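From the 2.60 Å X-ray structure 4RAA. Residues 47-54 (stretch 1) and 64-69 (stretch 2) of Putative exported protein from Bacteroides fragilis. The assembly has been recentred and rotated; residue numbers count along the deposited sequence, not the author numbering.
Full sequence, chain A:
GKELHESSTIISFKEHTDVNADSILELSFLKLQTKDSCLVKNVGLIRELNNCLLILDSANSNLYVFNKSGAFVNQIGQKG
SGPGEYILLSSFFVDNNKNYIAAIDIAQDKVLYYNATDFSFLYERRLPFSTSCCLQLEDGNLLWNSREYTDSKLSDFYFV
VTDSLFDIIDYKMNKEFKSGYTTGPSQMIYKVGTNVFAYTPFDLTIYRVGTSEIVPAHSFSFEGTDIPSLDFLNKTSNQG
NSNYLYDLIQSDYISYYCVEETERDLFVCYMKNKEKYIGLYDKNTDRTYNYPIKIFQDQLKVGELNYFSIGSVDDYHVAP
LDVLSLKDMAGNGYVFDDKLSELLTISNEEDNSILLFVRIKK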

ATOM      1  N   ARG A  47     -22.294  -8.051  -6.938  1.00 37.75           N
ATOM      2  CA  ARG A  47     -21.482  -8.316  -8.131  1.00 39.51           C
ATOM      3  C   ARG A  47     -21.344  -9.819  -8.382  1.00 42.60           C
ATOM      4  O   ARG A  47     -21.249 -10.588  -7.428  1.00 42.14           O
ATOM      5  CB  ARG A  47     -20.058  -7.749  -7.961  1.00 40.10           C
ATOM      6  CG  ARG A  47     -19.934  -6.244  -7.735  1.00 38.91           C
ATOM      7  CD  ARG A  47     -20.433  -5.433  -8.918  1.00 39.66           C
ATOM      8  NE  ARG A  47     -20.195  -3.990  -8.761  1.00 41.35           N
ATOM      9  CZ  ARG A  47     -20.792  -3.007  -9.459  1.00 43.09           C
ATOM     10  NH1 ARG A  47     -21.745  -3.257 -10.371  1.00 42.63           N
ATOM     11  NH2 ARG A  47     -20.453  -1.729  -9.218  1.00 44.22           N
ATOM     12  N   GLU A  48     -21.319 -10.217  -9.661  1.00 47.18           N
ATOM     13  CA  GLU A  48     -21.098 -11.616 -10.059  1.00 50.84           C
ATOM     14  C   GLU A  48     -19.599 -11.903 -10.029  1.00 49.66           C
ATOM     15  O   GLU A  48     -18.798 -11.008 -10.263  1.00 51.70           O
ATOM     16  CB  GLU A  48     -21.578 -11.910 -11.492  1.00 55.99           C
ATOM     17  CG  GLU A  48     -23.062 -11.726 -11.791  1.00 60.69           C
ATOM     18  CD  GLU A  48     -23.452 -12.280 -13.169  1.00 65.95           C
ATOM     19  OE1 GLU A  48     -23.327 -13.507 -13.391  1.00 69.62           O
ATOM     20  OE2 GLU A  48     -23.909 -11.499 -14.032  1.00 65.26           O
ATOM     21  N   LEU A  49     -19.235 -13.155  -9.763  1.00 50.11           N
ATOM     22  CA  LEU A  49     -17.830 -13.612  -9.776  1.00 48.12           C
ATOM     23  C   LEU A  49     -17.835 -15.134  -9.855  1.00 49.44           C
ATOM     24  O   LEU A  49     -18.111 -15.801  -8.846  1.00 48.17           O
ATOM     25  CB  LEU A  49     -17.066 -13.130  -8.538  1.00 46.77           C
ATOM     26  CG  LEU A  49     -15.612 -13.602  -8.382  1.00 48.42           C
ATOM     27  CD1 LEU A  49     -14.764 -13.149  -9.564  1.00 49.15           C
ATOM     28  CD2 LEU A  49     -15.032 -13.119  -7.062  1.00 48.13           C
ATOM     29  N   ASN A  50     -17.525 -15.663 -11.046  1.00 50.92           N
ATOM     30  CA  ASN A  50     -17.589 -17.105 -11.342  1.00 53.59           C
ATOM     31  C   ASN A  50     -19.095 -17.445 -11.203  1.00 54.69           C
ATOM     32  O   ASN A  50     -19.908 -16.712 -11.781  1.00 53.79           O
ATOM     33  CB  ASN A  50     -16.630 -17.925 -10.445  1.00 54.38           C
ATOM     34  CG  ASN A  50     -15.231 -17.313 -10.348  1.00 53.88           C
ATOM     35  OD1 ASN A  50     -14.619 -17.338  -9.280  1.00 53.17           O
ATOM     36  ND2 ASN A  50     -14.739 -16.732 -11.445  1.00 53.19           N
ATOM     37  N   ASN A  51     -19.483 -18.486 -10.459  1.00 55.85           N
ATOM     38  CA  ASN A  51     -20.907 -18.763 -10.196  1.00 57.12           C
ATOM     39  C   ASN A  51     -21.240 -18.444  -8.738  1.00 55.49           C
ATOM     40  O   ASN A  51     -21.826 -19.263  -8.011  1.00 60.82           O
ATOM     41  CB  ASN A  51     -21.310 -20.194 -10.629  1.00 62.24           C
ATOM     42  CG  ASN A  51     -21.648 -20.292 -12.115  1.00 64.47           C
ATOM     43  OD1 ASN A  51     -21.282 -19.427 -12.917  1.00 64.85           O
ATOM     44  ND2 ASN A  51     -22.365 -21.350 -12.484  1.00 66.68           N
ATOM     45  N   CYS A  52     -20.866 -17.227  -8.331  1.00 49.98           N
ATOM     46  CA  CYS A  52     -21.113 -16.717  -6.984  1.00 46.57           C
ATOM     47  C   CYS A  52     -21.583 -15.261  -7.018  1.00 43.61           C
ATOM     48  O   CYS A  52     -21.387 -14.546  -8.007  1.00 41.96           O
ATOM     49  CB  CYS A  52     -19.860 -16.844  -6.100  1.00 45.85           C
ATOM     50  SG  CYS A  52     -19.330 -18.535  -5.756  1.00 46.55           S
ATOM     51  N   LEU A  53     -22.195 -14.854  -5.908  1.00 41.74           N
ATOM     52  CA  LEU A  53     -22.724 -13.521  -5.701  1.00 39.81           C
ATOM     53  C   LEU A  53     -21.974 -12.851  -4.556  1.00 39.05           C
ATOM     54  O   LEU A  53     -22.097 -13.277  -3.399  1.00 39.56           O
ATOM     55  CB  LEU A  53     -24.209 -13.600  -5.324  1.00 39.70           C
ATOM     56  CG  LEU A  53     -25.159 -14.314  -6.276  1.00 40.89           C
ATOM     57  CD1 LEU A  53     -26.549 -14.321  -5.655  1.00 40.63           C
ATOM     58  CD2 LEU A  53     -25.169 -13.676  -7.663  1.00 40.71           C
ATOM     59  N   LEU A  54     -21.187 -11.821  -4.874  1.00 37.24           N
ATOM     60  CA  LEU A  54     -20.512 -11.022  -3.847  1.00 36.34           C
ATOM     61  C   LEU A  54     -21.541  -9.999  -3.357  1.00 36.19           C
ATOM     62  O   LEU A  54     -22.024  -9.207  -4.161  1.00 36.60           O
ATOM     63  CB  LEU A  54     -19.247 -10.335  -4.386  1.00 35.30           C
ATOM     64  CG  LEU A  54     -17.945 -11.145  -4.354  1.00 36.05           C
ATOM     65  CD1 LEU A  54     -18.098 -12.553  -4.908  1.00 37.22           C
ATOM     66  CD2 LEU A  54     -16.844 -10.386  -5.083  1.00 36.24           C
ATOM     67  N   TYR A  64     -19.982 -10.578   2.112  1.00 30.81           N
ATOM     68  CA  TYR A  64     -20.300 -12.010   2.012  1.00 32.13           C
ATOM     69  C   TYR A  64     -20.217 -12.580   0.607  1.00 33.17           C
ATOM     70  O   TYR A  64     -20.309 -11.836  -0.375  1.00 33.43           O
ATOM     71  CB  TYR A  64     -21.726 -12.257   2.476  1.00 31.99           C
ATOM     72  CG  TYR A  64     -21.992 -11.968   3.915  1.00 31.78           C
ATOM     73  CD1 TYR A  64     -21.308 -12.651   4.916  1.00 32.54           C
ATOM     74  CD2 TYR A  64     -23.004 -11.085   4.291  1.00 31.49           C
ATOM     75  CE1 TYR A  64     -21.578 -12.415   6.261  1.00 32.83           C
ATOM     76  CE2 TYR A  64     -23.296 -10.858   5.635  1.00 31.83           C
ATOM     77  CZ  TYR A  64     -22.577 -11.517   6.611  1.00 32.40           C
ATOM     78  OH  TYR A  64     -22.866 -11.279   7.929  1.00 33.54           O
ATOM     79  N   VAL A  65     -20.052 -13.906   0.532  1.00 34.95           N
ATOM     80  CA  VAL A  65     -20.084 -14.647  -0.733  1.00 36.54           C
ATOM     81  C   VAL A  65     -21.212 -15.671  -0.626  1.00 38.10           C
ATOM     82  O   VAL A  65     -21.242 -16.492   0.298  1.00 38.98           O
ATOM     83  CB  VAL A  65     -18.763 -15.358  -1.076  1.00 38.03           C
ATOM     84  CG1 VAL A  65     -18.862 -16.051  -2.437  1.00 39.35           C
ATOM     85  CG2 VAL A  65     -17.614 -14.354  -1.090  1.00 37.59           C
ATOM     86  N   PHE A  66     -22.153 -15.561  -1.557  1.00 38.89           N
ATOM     87  CA  PHE A  66     -23.258 -16.478  -1.711  1.00 40.77           C
ATOM     88  C   PHE A  66     -23.138 -17.141  -3.079  1.00 43.83           C
ATOM     89  O   PHE A  66     -22.424 -16.666  -3.970  1.00 43.48           O
ATOM     90  CB  PHE A  66     -24.593 -15.753  -1.594  1.00 39.51           C
ATOM     91  CG  PHE A  66     -24.972 -15.400  -0.190  1.00 38.90           C
ATOM     92  CD1 PHE A  66     -24.510 -14.228   0.399  1.00 37.61           C
ATOM     93  CD2 PHE A  66     -25.820 -16.232   0.546  1.00 40.22           C
ATOM     94  CE1 PHE A  66     -24.884 -13.889   1.697  1.00 37.30           C
ATOM     95  CE2 PHE A  66     -26.203 -15.899   1.845  1.00 39.87           C
ATOM     96  CZ  PHE A  66     -25.730 -14.725   2.423  1.00 38.82           C
ATOM     97  N   ASN A  67     -23.871 -18.235  -3.224  1.00 48.03           N
ATOM     98  CA  ASN A  67     -23.907 -19.051  -4.427  1.00 52.44           C
ATOM     99  C   ASN A  67     -25.107 -18.622  -5.284  1.00 52.21           C
ATOM    100  O   ASN A  67     -26.032 -17.982  -4.773  1.00 49.56           O
ATOM    101  CB  ASN A  67     -24.053 -20.505  -3.957  1.00 58.34           C
ATOM    102  CG  ASN A  67     -23.839 -21.528  -5.040  1.00 63.36           C
ATOM    103  OD1 ASN A  67     -23.667 -21.222  -6.227  1.00 67.19           O
ATOM    104  ND2 ASN A  67     -23.854 -22.779  -4.622  1.00 67.23           N
ATOM    105  N   LYS A  68     -25.089 -18.981  -6.575  1.00 55.60           N
ATOM    106  CA  LYS A  68     -26.220 -18.738  -7.510  1.00 56.76           C
ATOM    107  C   LYS A  68     -27.535 -19.263  -6.932  1.00 52.28           C
ATOM    108  O   LYS A  68     -28.568 -18.619  -7.059  1.00 50.76           O
ATOM    109  CB  LYS A  68     -25.991 -19.415  -8.877  1.00 63.58           C
ATOM    110  CG  LYS A  68     -24.879 -18.826  -9.737  1.00 67.53           C
ATOM    111  CD  LYS A  68     -25.240 -17.478 -10.348  1.00 68.40           C
ATOM    112  CE  LYS A  68     -24.083 -16.939 -11.181  1.00 69.72           C
ATOM    113  NZ  LYS A  68     -24.393 -15.665 -11.887  1.00 66.70           N
ATOM    114  N   SER A  69     -27.463 -20.423  -6.282  1.00 51.32           N
ATOM    115  CA  SER A  69     -28.604 -21.060  -5.627  1.00 51.57           C
ATOM    116  C   SER A  69     -29.038 -20.430  -4.286  1.00 50.62           C
ATOM    117  O   SER A  69     -30.050 -20.858  -3.723  1.00 51.81           O
ATOM    118  CB  SER A  69     -28.270 -22.531  -5.393  1.00 53.54           C
ATOM    119  OG  SER A  69     -27.113 -22.623  -4.583  1.00 54.76           O
TER

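How do the backbones join? Strands 52-54 and 64-67 run antiparallel, and Leu-53 faces Phe-66 as the hydrogen-bonded pair: Leu-53 N donates to Phe-66 O at 2.7 Å, and Phe-66 N returns a bond to Leu-53 O at 2.9 Å. Both are almost linear. On the other side of strand 52-54, Leu-54 N bonds to Arg-47 O at 2.8 Å, so this strand is held along both edges.

Which side chains meet on the sheet? Cys-52, Leu-54, Val-65 and Asn-67 share one face. There Cys-52 CB lies 3.9 Å from Val-65 CG1, while Leu-54 (chi1 m, chi2 p) brings CD1 to 4.2 Å from Val-65 CG2; with chi1 t, Val-65 sets CG1 against Cys-52, and both its methyls lie near Leu-54 CD1. On the reverse face Leu-53 CB and Phe-66 CB approach to 4.3 Å, but the Phe-66 ring leads away, and Leu-53, m then t, carries CD1 to 3.8 Å from Asn-67 O.

How does Lys-68 reach Glu-48? Its CB points sideways, but two m turns followed by two t torsions swing the chain back past Asn-51, whose O is 3.5 Å from Lys-68 CG. The extended end delivers Lys-68 NZ to 2.8 Å from Glu-48 OE1, forming a salt bridge whose hydrogen bond is weak.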